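PDB 5VHV: alkylpurine DNA glycosylase AlkC, which removes alkylated purine bases from DNA as a base excision repair glycosylase, and does so without flipping the damaged nucleotide out of the duplex. Local coordinates for residues A106-T111 / Q136-D141; H145-A150 / D179-D184; S19-T22 / A27-A30. All coordinates share one frame; numbering follows the deposited sequence.

Interactions 1 and 2 are adjacent links in one helical array, their centres about 10 Å apart, whereas interaction 3 lies toward the N-terminal end, its centre about 29 Å from that of interaction 1 and about 37 Å from that of interaction 2. The first two touch directly: Asp141 O accepts a probable hydrogen bond from Arg147 NH1 at 3.0 Å, and Trp138 CZ3 packs on Leu149 CD2 at 3.4 Å. Interaction 2 has its nearest atom about 3 Å from the nucleic acid, with Arg148 salt-bridged to a phosphate. The nearest atom of interaction 1 is about 11 Å from the DNA, and its Leu107 side chain is about 12 Å from the bound 9B4. Interaction 3 is farthest from the DNA.

Interaction 1. Residues A106-T111 / Q136-D141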
ATOM      1  N   ALA A 106      14.922 -19.883  -2.643  1.00 18.50           N
ATOM      2  CA  ALA A 106      14.288 -19.529  -3.910  1.00 17.78           C
ATOM      3  C   ALA A 106      13.538 -18.201  -3.827  1.00 19.02           C
ATOM      4  O   ALA A 106      13.600 -17.390  -4.761  1.00 17.03           O
ATOM      5  CB  ALA A 106      13.339 -20.645  -4.363  1.00 14.82           C
ATOM      6  N   LEU A 107      12.794 -17.965  -2.743  1.00 15.19           N
ATOM      7  CA  LEU A 107      12.067 -16.700  -2.635  1.00 14.38           C
ATOM      8  C   LEU A 107      13.040 -15.536  -2.540  1.00 15.95           C
ATOM      9  O   LEU A 107      12.807 -14.462  -3.117  1.00 16.38           O
ATOM     10  CB  LEU A 107      11.128 -16.711  -1.421  1.00 13.48           C
ATOM     11  CG  LEU A 107       9.953 -17.693  -1.456  1.00 13.44           C
ATOM     12  CD1 LEU A 107       9.091 -17.554  -0.173  1.00 17.05           C
ATOM     13  CD2 LEU A 107       9.099 -17.521  -2.689  1.00 14.05           C
ATOM     14  N   LYS A 108      14.150 -15.736  -1.833  1.00 15.36           N
ATOM     15  CA  LYS A 108      15.118 -14.652  -1.701  1.00 14.72           C
ATOM     16  C   LYS A 108      15.717 -14.309  -3.059  1.00 18.52           C
ATOM     17  O   LYS A 108      15.988 -13.139  -3.360  1.00 19.12           O
ATOM     18  CB  LYS A 108      16.221 -15.048  -0.727  1.00 15.85           C
ATOM     19  CG  LYS A 108      17.261 -13.965  -0.502  1.00 17.87           C
ATOM     20  CD  LYS A 108      18.446 -14.480   0.317  1.00 21.90           C
ATOM     21  CE  LYS A 108      19.503 -13.398   0.408  1.00 34.61           C
ATOM     22  NZ  LYS A 108      20.661 -13.791   1.265  1.00 31.66           N
ATOM     23  N   TYR A 109      15.942 -15.327  -3.881  1.00 16.72           N
ATOM     24  CA  TYR A 109      16.451 -15.117  -5.235  1.00 17.62           C
ATOM     25  C   TYR A 109      15.397 -14.473  -6.135  1.00 16.93           C
ATOM     26  O   TYR A 109      15.669 -13.479  -6.820  1.00 17.31           O
ATOM     27  CB  TYR A 109      16.897 -16.455  -5.814  1.00 19.22           C
ATOM     28  CG  TYR A 109      17.248 -16.414  -7.286  1.00 17.77           C
ATOM     29  CD1 TYR A 109      18.479 -15.945  -7.706  1.00 23.63           C
ATOM     30  CD2 TYR A 109      16.339 -16.840  -8.250  1.00 21.62           C
ATOM     31  CE1 TYR A 109      18.819 -15.919  -9.069  1.00 24.36           C
ATOM     32  CE2 TYR A 109      16.663 -16.815  -9.602  1.00 21.68           C
ATOM     33  CZ  TYR A 109      17.906 -16.371  -9.997  1.00 23.84           C
ATOM     34  OH  TYR A 109      18.227 -16.332 -11.347  1.00 29.10           O
ATOM     35  N   PHE A 110      14.192 -15.043  -6.167  1.00 14.76           N
ATOM     36  CA  PHE A 110      13.143 -14.549  -7.071  1.00 13.03           C
ATOM     37  C   PHE A 110      12.662 -13.139  -6.728  1.00 13.57           C
ATOM     38  O   PHE A 110      12.192 -12.418  -7.621  1.00 17.33           O
ATOM     39  CB  PHE A 110      11.936 -15.494  -7.063  1.00 14.70           C
ATOM     40  CG  PHE A 110      12.157 -16.820  -7.767  1.00 15.39           C
ATOM     41  CD1 PHE A 110      12.849 -16.898  -8.971  1.00 18.42           C
ATOM     42  CD2 PHE A 110      11.619 -17.985  -7.232  1.00 16.16           C
ATOM     43  CE1 PHE A 110      13.030 -18.127  -9.604  1.00 21.26           C
ATOM     44  CE2 PHE A 110      11.776 -19.221  -7.873  1.00 17.35           C
ATOM     45  CZ  PHE A 110      12.492 -19.294  -9.047  1.00 18.98           C
ATOM     46  N   THR A 111      12.733 -12.727  -5.457  1.00 13.82           N
ATOM     47  CA  THR A 111      12.099 -11.472  -5.072  1.00 12.78           C
ATOM     48  C   THR A 111      12.748 -10.267  -5.761  1.00 17.39           C
ATOM     49  O   THR A 111      12.074  -9.246  -5.962  1.00 18.91           O
ATOM     50  CB  THR A 111      12.106 -11.310  -3.540  1.00 14.37           C
ATOM     51  OG1 THR A 111      11.059 -10.410  -3.149  1.00 14.89           O
ATOM     52  CG2 THR A 111      13.434 -10.792  -3.014  1.00 18.58           C
ATOM     53  N   GLN A 136      13.537 -12.174   9.702  1.00 17.00           N
ATOM     54  CA  GLN A 136      14.442 -11.402  10.539  1.00 16.78           C
ATOM     55  C   GLN A 136      15.842 -11.371   9.948  1.00 19.32           C
ATOM     56  O   GLN A 136      16.493 -10.320   9.932  1.00 20.54           O
ATOM     57  CB  GLN A 136      14.443 -11.978  11.957  1.00 20.01           C
ATOM     58  CG  GLN A 136      13.113 -11.720  12.656  1.00 16.52           C
ATOM     59  CD  GLN A 136      12.970 -12.498  13.931  1.00 24.76           C
ATOM     60  OE1 GLN A 136      13.633 -13.525  14.130  1.00 21.53           O
ATOM     61  NE2 GLN A 136      12.100 -12.021  14.813  1.00 21.80           N
ATOM     62  N   ALA A 137      16.328 -12.501   9.436  1.00 19.25           N
ATOM     63  CA  ALA A 137      17.623 -12.471   8.766  1.00 24.88           C
ATOM     64  C   ALA A 137      17.559 -11.586   7.522  1.00 17.10           C
ATOM     65  O   ALA A 137      18.471 -10.786   7.266  1.00 19.59           O
ATOM     66  CB  ALA A 137      18.072 -13.889   8.407  1.00 20.58           C
ATOM     67  N   TRP A 138      16.461 -11.673   6.766  1.00 16.40           N
ATOM     68  CA  TRP A 138      16.343 -10.880   5.549  1.00 16.62           C
ATOM     69  C   TRP A 138      16.345  -9.386   5.840  1.00 19.06           C
ATOM     70  O   TRP A 138      16.777  -8.594   5.000  1.00 17.16           O
ATOM     71  CB  TRP A 138      15.069 -11.253   4.796  1.00 15.60           C
ATOM     72  CG  TRP A 138      15.130 -12.603   4.119  1.00 17.90           C
ATOM     73  CD1 TRP A 138      16.239 -13.379   3.912  1.00 19.84           C
ATOM     74  CD2 TRP A 138      14.032 -13.306   3.543  1.00 16.28           C
ATOM     75  NE1 TRP A 138      15.891 -14.524   3.234  1.00 18.99           N
ATOM     76  CE2 TRP A 138      14.544 -14.493   2.978  1.00 17.85           C
ATOM     77  CE3 TRP A 138      12.665 -13.037   3.427  1.00 16.11           C
ATOM     78  CZ2 TRP A 138      13.726 -15.434   2.363  1.00 19.14           C
ATOM     79  CZ3 TRP A 138      11.855 -13.965   2.801  1.00 15.97           C
ATOM     80  CH2 TRP A 138      12.401 -15.143   2.258  1.00 18.66           C
ATOM     81  N   SER A 139      15.847  -8.977   7.006  1.00 15.92           N
ATOM     82  CA  SER A 139      15.820  -7.559   7.336  1.00 16.95           C
ATOM     83  C   SER A 139      17.214  -6.979   7.516  1.00 20.07           C
ATOM     84  O   SER A 139      17.355  -5.750   7.548  1.00 20.82           O
ATOM     85  CB  SER A 139      14.988  -7.325   8.600  1.00 17.88           C
ATOM     86  OG  SER A 139      15.698  -7.666   9.794  1.00 18.75           O
ATOM     87  N   GLN A 140      18.229  -7.830   7.646  1.00 17.68           N
ATOM     88  CA  GLN A 140      19.613  -7.423   7.777  1.00 22.36           C
ATOM     89  C   GLN A 140      20.422  -7.718   6.521  1.00 22.32           C
ATOM     90  O   GLN A 140      21.642  -7.571   6.531  1.00 21.93           O
ATOM     91  CB  GLN A 140      20.210  -8.115   9.001  1.00 24.05           C
ATOM     92  CG  GLN A 140      19.423  -7.812  10.269  1.00 37.26           C
ATOM     93  CD  GLN A 140      19.705  -8.805  11.366  1.00 57.49           C
ATOM     94  OE1 GLN A 140      18.985  -9.793  11.553  1.00 62.98           O
ATOM     95  NE2 GLN A 140      20.764  -8.556  12.091  1.00 37.66           N
ATOM     96  N   ASP A 141      19.760  -8.068   5.423  1.00 20.30           N
ATOM     97  CA  ASP A 141      20.445  -8.401   4.179  1.00 18.73           C
ATOM     98  C   ASP A 141      21.043  -7.158   3.526  1.00 19.57           C
ATOM     99  O   ASP A 141      20.526  -6.048   3.672  1.00 19.55           O
ATOM    100  CB  ASP A 141      19.457  -9.046   3.207  1.00 19.85           C
ATOM    101  CG  ASP A 141      20.140  -9.859   2.134  1.00 29.23           C
ATOM    102  OD1 ASP A 141      20.471 -11.020   2.433  1.00 26.97           O
ATOM    103  OD2 ASP A 141      20.358  -9.352   1.003  1.00 22.14           O
TER
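The backbones approach most closely at Lys108 and Trp138, whose CA atoms are 8.3 Å apart, a separation bridged by side chains between the last turn of helix 100-110 and the type I turn Trp138 to Asp141. Lys108 spans it. With CG anti to the backbone N (chi1 -179°) and the chain extended beyond, its methylenes run obliquely past the indole, CD lying 3.9 Å from Trp138 NE1, and carry NZ on to Asp141. There NZ gives a hydrogen bond of 3.0 Å to Asp141 OD1, part of a salt bridge, reaching the syn side of the carboxylate 22° out of its plane. Asp141 OD2 is taken by the backbone N of Asn143. Helix 100-110 packs on helix 128-138 with helix 119-126 between them in sequence, consistent with the helical-repeat architecture of the DNA alkylation repair family. With an alanine in place of the lysine, Asp141 OD1 would probably lose its ammonium partner and Trp138 NE1 its contacts with CG and CD. Leu107 meets the other end of the indole, its CB 4.2 Å from Trp138 CH2. Both are buried and touch Ile120 of helix 119-126; Leu107 also packs on Val92, Trp138 on Val146 and Leu149.

Interaction 2. Residues H145-A150 / D179-D184; sequences HVRRLA and DHLKAD
A chi1 of -63° and one bend, at chi3, bring the guanidinium of Arg147 to Asp184: CG stands beside the backbone N and anti to the carbonyl carbon, and the bend swings the NE side of the group to the carboxylate. In Asp184, CG is anti to its own backbone N, which carries the carboxylate toward Arg147. The result is a side-on, two-nitrogen salt bridge. Arg147 NE donates to Asp184 OD2 at 2.7 Å, and Arg147 NH2 to Asp184 OD1 at 2.9 Å, the second bond being almost straight (176° at the hydrogen). Each oxygen uses its syn lone pair, and the two planes lie only 20° apart, so the paired bonds limit rotation of either group. Further bonds position both partners: Arg147 NH1 reaches the backbone O of Asp141, and Asp184 OD1 also accepts from the N of Ser186.

The contact joins helix 144-152 to the last turn of helix 175-181 and the loop after it, within the helical array of the DNA alkylation repair family. Alongside the ion pair Leu181 supplies the apolar part. Its CD2 lies 3.8 Å from Arg147 CD and 4.0 Å from Arg147 CB, while its other methyl, CD1, rests 3.7 Å from Arg147 O; the leucine therefore packs against both the base of the arginine side chain and its backbone. Val189 of helix 187-201 touches Arg147 and Asp184, and Val193 touches Leu181, so helix 187-201 packs against the contact. Arg148 instead leads away toward the DNA, its NH1 paired with Glu117.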
ATOM      1  N   HIS A 145      16.099  -5.147  -1.958  1.00 15.59           N
ATOM      2  CA  HIS A 145      14.904  -5.927  -2.294  1.00 16.04           C
ATOM      3  C   HIS A 145      14.593  -6.963  -1.233  1.00 16.94           C
ATOM      4  O   HIS A 145      13.415  -7.242  -0.954  1.00 13.97           O
ATOM      5  CB  HIS A 145      15.069  -6.636  -3.637  1.00 22.26           C
ATOM      6  CG  HIS A 145      15.176  -5.703  -4.787  1.00 27.06           C
ATOM      7  ND1 HIS A 145      14.066  -5.186  -5.418  1.00 27.01           N
ATOM      8  CD2 HIS A 145      16.252  -5.194  -5.428  1.00 30.50           C
ATOM      9  CE1 HIS A 145      14.456  -4.387  -6.394  1.00 34.84           C
ATOM     10  NE2 HIS A 145      15.778  -4.365  -6.415  1.00 38.18           N
ATOM     11  N   VAL A 146      15.628  -7.530  -0.624  1.00 18.65           N
ATOM     12  CA  VAL A 146      15.416  -8.556   0.387  1.00 17.31           C
ATOM     13  C   VAL A 146      14.953  -7.925   1.700  1.00 15.94           C
ATOM     14  O   VAL A 146      14.053  -8.440   2.370  1.00 14.89           O
ATOM     15  CB  VAL A 146      16.713  -9.379   0.530  1.00 14.61           C
ATOM     16  CG1 VAL A 146      16.621 -10.420   1.667  1.00 17.68           C
ATOM     17  CG2 VAL A 146      17.043 -10.055  -0.818  1.00 17.44           C
ATOM     18  N   ARG A 147      15.519  -6.778   2.073  1.00 13.38           N
ATOM     19  CA  ARG A 147      15.047  -6.079   3.264  1.00 16.81           C
ATOM     20  C   ARG A 147      13.607  -5.634   3.091  1.00 15.75           C
ATOM     21  O   ARG A 147      12.796  -5.739   4.023  1.00 14.19           O
ATOM     22  CB  ARG A 147      15.936  -4.879   3.565  1.00 16.25           C
ATOM     23  CG  ARG A 147      17.393  -5.265   3.902  1.00 15.60           C
ATOM     24  CD  ARG A 147      18.128  -4.161   4.628  1.00 17.55           C
ATOM     25  NE  ARG A 147      18.136  -2.863   3.924  1.00 18.44           N
ATOM     26  CZ  ARG A 147      18.901  -2.586   2.870  1.00 23.14           C
ATOM     27  NH1 ARG A 147      19.714  -3.506   2.358  1.00 21.33           N
ATOM     28  NH2 ARG A 147      18.846  -1.381   2.322  1.00 22.64           N
ATOM     29  N   ARG A 148      13.265  -5.142   1.901  1.00 14.54           N
ATOM     30  CA  ARG A 148      11.899  -4.691   1.661  1.00 15.33           C
ATOM     31  C   ARG A 148      10.906  -5.837   1.787  1.00 13.65           C
ATOM     32  O   ARG A 148       9.810  -5.671   2.343  1.00 14.13           O
ATOM     33  CB  ARG A 148      11.827  -4.015   0.285  1.00 15.15           C
ATOM     34  CG  ARG A 148      10.495  -3.325  -0.020  1.00 17.19           C
ATOM     35  CD  ARG A 148       9.465  -4.266  -0.659  1.00 15.02           C
ATOM     36  NE  ARG A 148       8.330  -3.491  -1.163  1.00 14.01           N
ATOM     37  CZ  ARG A 148       7.283  -3.995  -1.807  1.00 14.20           C
ATOM     38  NH1 ARG A 148       7.207  -5.307  -2.051  1.00 14.74           N
ATOM     39  NH2 ARG A 148       6.317  -3.168  -2.225  1.00 15.91           N
ATOM     40  N   LEU A 149      11.271  -7.019   1.284  1.00 12.81           N
ATOM     41  CA  LEU A 149      10.433  -8.200   1.454  1.00 12.37           C
ATOM     42  C   LEU A 149      10.158  -8.487   2.934  1.00 13.08           C
ATOM     43  O   LEU A 149       9.041  -8.873   3.308  1.00 13.27           O
ATOM     44  CB  LEU A 149      11.112  -9.399   0.793  1.00 11.99           C
ATOM     45  CG  LEU A 149      10.482 -10.780   0.933  1.00 14.34           C
ATOM     46  CD1 LEU A 149       9.058 -10.756   0.341  1.00 14.57           C
ATOM     47  CD2 LEU A 149      11.325 -11.844   0.223  1.00 16.49           C
ATOM     48  N   ALA A 150      11.182  -8.357   3.780  1.00 13.21           N
ATOM     49  CA  ALA A 150      11.026  -8.649   5.206  1.00 14.37           C
ATOM     50  C   ALA A 150       9.925  -7.795   5.837  1.00 12.74           C
ATOM     51  O   ALA A 150       9.120  -8.291   6.639  1.00 14.75           O
ATOM     52  CB  ALA A 150      12.366  -8.426   5.921  1.00 15.33           C
ATOM     53  N   ASP A 179      12.286  -2.217  13.533  1.00 20.67           N
ATOM     54  CA  ASP A 179      13.302  -1.428  14.221  1.00 19.85           C
ATOM     55  C   ASP A 179      14.611  -1.417  13.445  1.00 19.53           C
ATOM     56  O   ASP A 179      15.294  -0.383  13.391  1.00 22.46           O
ATOM     57  CB  ASP A 179      13.524  -1.969  15.642  1.00 21.72           C
ATOM     58  CG  ASP A 179      14.517  -1.131  16.442  1.00 29.05           C
ATOM     59  OD1 ASP A 179      14.270   0.081  16.618  1.00 26.98           O
ATOM     60  OD2 ASP A 179      15.534  -1.706  16.889  1.00 31.26           O
ATOM     61  N   HIS A 180      14.992  -2.563  12.859  1.00 21.23           N
ATOM     62  CA  HIS A 180      16.221  -2.625  12.080  1.00 20.40           C
ATOM     63  C   HIS A 180      16.158  -1.706  10.869  1.00 25.90           C
ATOM     64  O   HIS A 180      17.201  -1.279  10.366  1.00 24.22           O
ATOM     65  CB  HIS A 180      16.510  -4.037  11.579  1.00 22.47           C
ATOM     66  CG  HIS A 180      16.901  -5.014  12.644  1.00 65.50           C
ATOM     67  ND1 HIS A 180      16.558  -6.349  12.583  1.00 68.07           N
ATOM     68  CD2 HIS A 180      17.633  -4.865  13.772  1.00 75.29           C
ATOM     69  CE1 HIS A 180      17.045  -6.976  13.639  1.00 71.92           C
ATOM     70  NE2 HIS A 180      17.703  -6.099  14.376  1.00 74.80           N
ATOM     71  N   LEU A 181      14.954  -1.421  10.368  1.00 21.14           N
ATOM     72  CA  LEU A 181      14.789  -0.733   9.093  1.00 19.62           C
ATOM     73  C   LEU A 181      14.351   0.728   9.241  1.00 19.52           C
ATOM     74  O   LEU A 181      14.134   1.398   8.222  1.00 20.16           O
ATOM     75  CB  LEU A 181      13.777  -1.511   8.233  1.00 17.77           C
ATOM     76  CG  LEU A 181      14.134  -2.973   7.922  1.00 17.17           C
ATOM     77  CD1 LEU A 181      12.998  -3.685   7.142  1.00 17.43           C
ATOM     78  CD2 LEU A 181      15.426  -3.078   7.132  1.00 18.84           C
ATOM     79  N   LYS A 182      14.248   1.254  10.475  1.00 20.09           N
ATOM     80  CA  LYS A 182      13.621   2.559  10.715  1.00 18.95           C
ATOM     81  C   LYS A 182      14.480   3.726  10.250  1.00 23.30           C
ATOM     82  O   LYS A 182      14.021   4.875  10.314  1.00 23.66           O
ATOM     83  CB  LYS A 182      13.313   2.751  12.198  1.00 23.15           C
ATOM     84  CG  LYS A 182      14.543   2.963  13.089  1.00 26.40           C
ATOM     85  CD  LYS A 182      14.117   3.041  14.551  1.00 27.72           C
ATOM     86  CE  LYS A 182      15.293   3.157  15.495  1.00 28.77           C
ATOM     87  NZ  LYS A 182      16.086   1.903  15.544  1.00 32.09           N
ATOM     88  N   ALA A 183      15.719   3.467   9.827  1.00 21.79           N
ATOM     89  CA  ALA A 183      16.554   4.493   9.211  1.00 23.05           C
ATOM     90  C   ALA A 183      17.191   3.965   7.936  1.00 29.12           C
ATOM     91  O   ALA A 183      18.303   4.358   7.588  1.00 23.58           O
ATOM     92  CB  ALA A 183      17.626   4.992  10.181  1.00 26.57           C
ATOM     93  N   ASP A 184      16.488   3.085   7.222  1.00 21.92           N
ATOM     94  CA  ASP A 184      17.082   2.418   6.071  1.00 18.64           C
ATOM     95  C   ASP A 184      17.432   3.433   4.990  1.00 22.58           C
ATOM     96  O   ASP A 184      16.704   4.407   4.768  1.00 22.70           O
ATOM     97  CB  ASP A 184      16.126   1.366   5.514  1.00 17.50           C
ATOM     98  CG  ASP A 184      16.844   0.311   4.704  1.00 22.49           C
ATOM     99  OD1 ASP A 184      17.157   0.580   3.527  1.00 20.45           O
ATOM    100  OD2 ASP A 184      17.122  -0.773   5.266  1.00 23.08           O
TER

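Interaction 3. Residues S19-T22 / A27-A30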
ATOM      1  N   SER A  19       8.256 -19.953 -24.806  1.00 23.61           N
ATOM      2  CA  SER A  19       9.475 -19.910 -25.609  1.00 28.63           C
ATOM      3  C   SER A  19      10.715 -19.815 -24.729  1.00 29.18           C
ATOM      4  O   SER A  19      11.735 -20.469 -24.999  1.00 25.69           O
ATOM      5  CB  SER A  19       9.424 -18.728 -26.582  1.00 37.25           C
ATOM      6  OG  SER A  19       8.303 -18.842 -27.439  1.00 39.93           O
ATOM      7  N   GLU A  20      10.656 -19.004 -23.677  1.00 28.09           N
ATOM      8  CA  GLU A  20      11.809 -18.898 -22.793  1.00 28.06           C
ATOM      9  C   GLU A  20      11.984 -20.167 -21.963  1.00 25.45           C
ATOM     10  O   GLU A  20      13.120 -20.548 -21.650  1.00 28.93           O
ATOM     11  CB  GLU A  20      11.660 -17.666 -21.904  1.00 26.47           C
ATOM     12  CG  GLU A  20      11.645 -16.343 -22.692  1.00 28.19           C
ATOM     13  CD  GLU A  20      12.862 -16.133 -23.565  1.00 36.34           C
ATOM     14  OE1 GLU A  20      13.974 -16.540 -23.177  1.00 38.97           O
ATOM     15  OE2 GLU A  20      12.701 -15.556 -24.659  1.00 47.44           O
ATOM     16  N   MET A  21      10.890 -20.849 -21.629  1.00 22.56           N
ATOM     17  CA  MET A  21      11.020 -22.146 -20.962  1.00 21.44           C
ATOM     18  C   MET A  21      11.703 -23.160 -21.871  1.00 22.85           C
ATOM     19  O   MET A  21      12.537 -23.952 -21.413  1.00 25.26           O
ATOM     20  CB  MET A  21       9.656 -22.685 -20.533  1.00 23.41           C
ATOM     21  CG  MET A  21       9.193 -22.257 -19.154  1.00 35.44           C
ATOM     22  SD  MET A  21      10.280 -22.790 -17.807  1.00 30.01           S
ATOM     23  CE  MET A  21      10.517 -24.522 -18.123  1.00 31.33           C
ATOM     24  N   THR A  22      11.324 -23.188 -23.149  1.00 26.05           N
ATOM     25  CA  THR A  22      11.993 -24.062 -24.102  1.00 25.04           C
ATOM     26  C   THR A  22      13.477 -23.731 -24.192  1.00 33.68           C
ATOM     27  O   THR A  22      14.312 -24.629 -24.367  1.00 28.09           O
ATOM     28  CB  THR A  22      11.316 -23.943 -25.474  1.00 29.23           C
ATOM     29  OG1 THR A  22      10.045 -24.605 -25.429  1.00 29.55           O
ATOM     30  CG2 THR A  22      12.169 -24.555 -26.579  1.00 31.04           C
ATOM     31  N   ALA A  27      13.332 -29.932 -23.841  1.00 27.90           N
ATOM     32  CA  ALA A  27      12.262 -30.920 -23.889  1.00 33.85           C
ATOM     33  C   ALA A  27      10.945 -30.412 -23.297  1.00 27.11           C
ATOM     34  O   ALA A  27       9.998 -31.190 -23.152  1.00 29.71           O
ATOM     35  CB  ALA A  27      12.707 -32.192 -23.159  1.00 34.13           C
ATOM     36  N   PHE A  28      10.849 -29.126 -22.986  1.00 25.37           N
ATOM     37  CA  PHE A  28       9.638 -28.569 -22.383  1.00 24.02           C
ATOM     38  C   PHE A  28       8.415 -28.839 -23.250  1.00 26.05           C
ATOM     39  O   PHE A  28       8.437 -28.639 -24.469  1.00 25.50           O
ATOM     40  CB  PHE A  28       9.817 -27.060 -22.201  1.00 23.15           C
ATOM     41  CG  PHE A  28       8.611 -26.343 -21.574  1.00 22.59           C
ATOM     42  CD1 PHE A  28       8.110 -26.711 -20.329  1.00 23.03           C
ATOM     43  CD2 PHE A  28       8.001 -25.281 -22.247  1.00 26.01           C
ATOM     44  CE1 PHE A  28       7.007 -26.037 -19.757  1.00 22.77           C
ATOM     45  CE2 PHE A  28       6.903 -24.606 -21.688  1.00 22.83           C
ATOM     46  CZ  PHE A  28       6.410 -24.983 -20.440  1.00 24.23           C
ATOM     47  N   ASP A  29       7.322 -29.248 -22.602  1.00 25.26           N
ATOM     48  CA  ASP A  29       6.054 -29.494 -23.292  1.00 25.72           C
ATOM     49  C   ASP A  29       5.326 -28.157 -23.462  1.00 29.80           C
ATOM     50  O   ASP A  29       4.355 -27.841 -22.779  1.00 23.20           O
ATOM     51  CB  ASP A  29       5.225 -30.509 -22.513  1.00 27.34           C
ATOM     52  CG  ASP A  29       3.894 -30.838 -23.178  1.00 32.06           C
ATOM     53  OD1 ASP A  29       3.664 -30.432 -24.332  1.00 25.84           O
ATOM     54  OD2 ASP A  29       3.057 -31.504 -22.530  1.00 31.05           O
ATOM     55  N   ALA A  30       5.821 -27.348 -24.408  1.00 25.67           N
ATOM     56  CA  ALA A  30       5.234 -26.023 -24.597  1.00 26.09           C
ATOM     57  C   ALA A  30       3.781 -26.120 -25.042  1.00 24.00           C
ATOM     58  O   ALA A  30       2.933 -25.331 -24.602  1.00 28.82           O
ATOM     59  CB  ALA A  30       6.041 -25.218 -25.620  1.00 28.42           C
TER
HETATM   60  O   HOH W   1      10.256 -27.357 -25.915  1.00 29.63           O
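Met21 lays its CB over one face of the Phe28 ring, 3.7 Å from the centroid and 21° off the ring normal, which makes this a CH-pi contact. The point of closest approach is displaced toward the rim, with Met21 CB 3.5 Å from Phe28 CD2. Bends at chi2 (-61°) and chi3 fold the thioether back, placing Met21 SD 5.1 Å from the ring centroid in a Met-aromatic contact and Met21 CE 3.9 Å from Phe28 CD1. Thr22 approaches differently: its OG1 lies at the ring edge, in the plane of the ring, 3.8 Å from Phe28 CD2. That hydroxyl donates to a water at 2.8 Å, and the water in turn donates to Phe28 O, so a water bridge links helix 11-24 to the backbone of the following loop. Ala30 CB also abuts Thr22 OG1, but more loosely. Asp29 centres an inverse gamma turn, whose Ala30 N to Phe28 O bond is weak, and is the N-cap of helix 30-38, its OD1 accepting from Gly32 N. The contact joins helix 11-24 to the loop that leads into helix 30-38; Leu57 of helix 46-60 packs on both Met21 and Phe28, with Leu75 of helix 65-75 also against Met21.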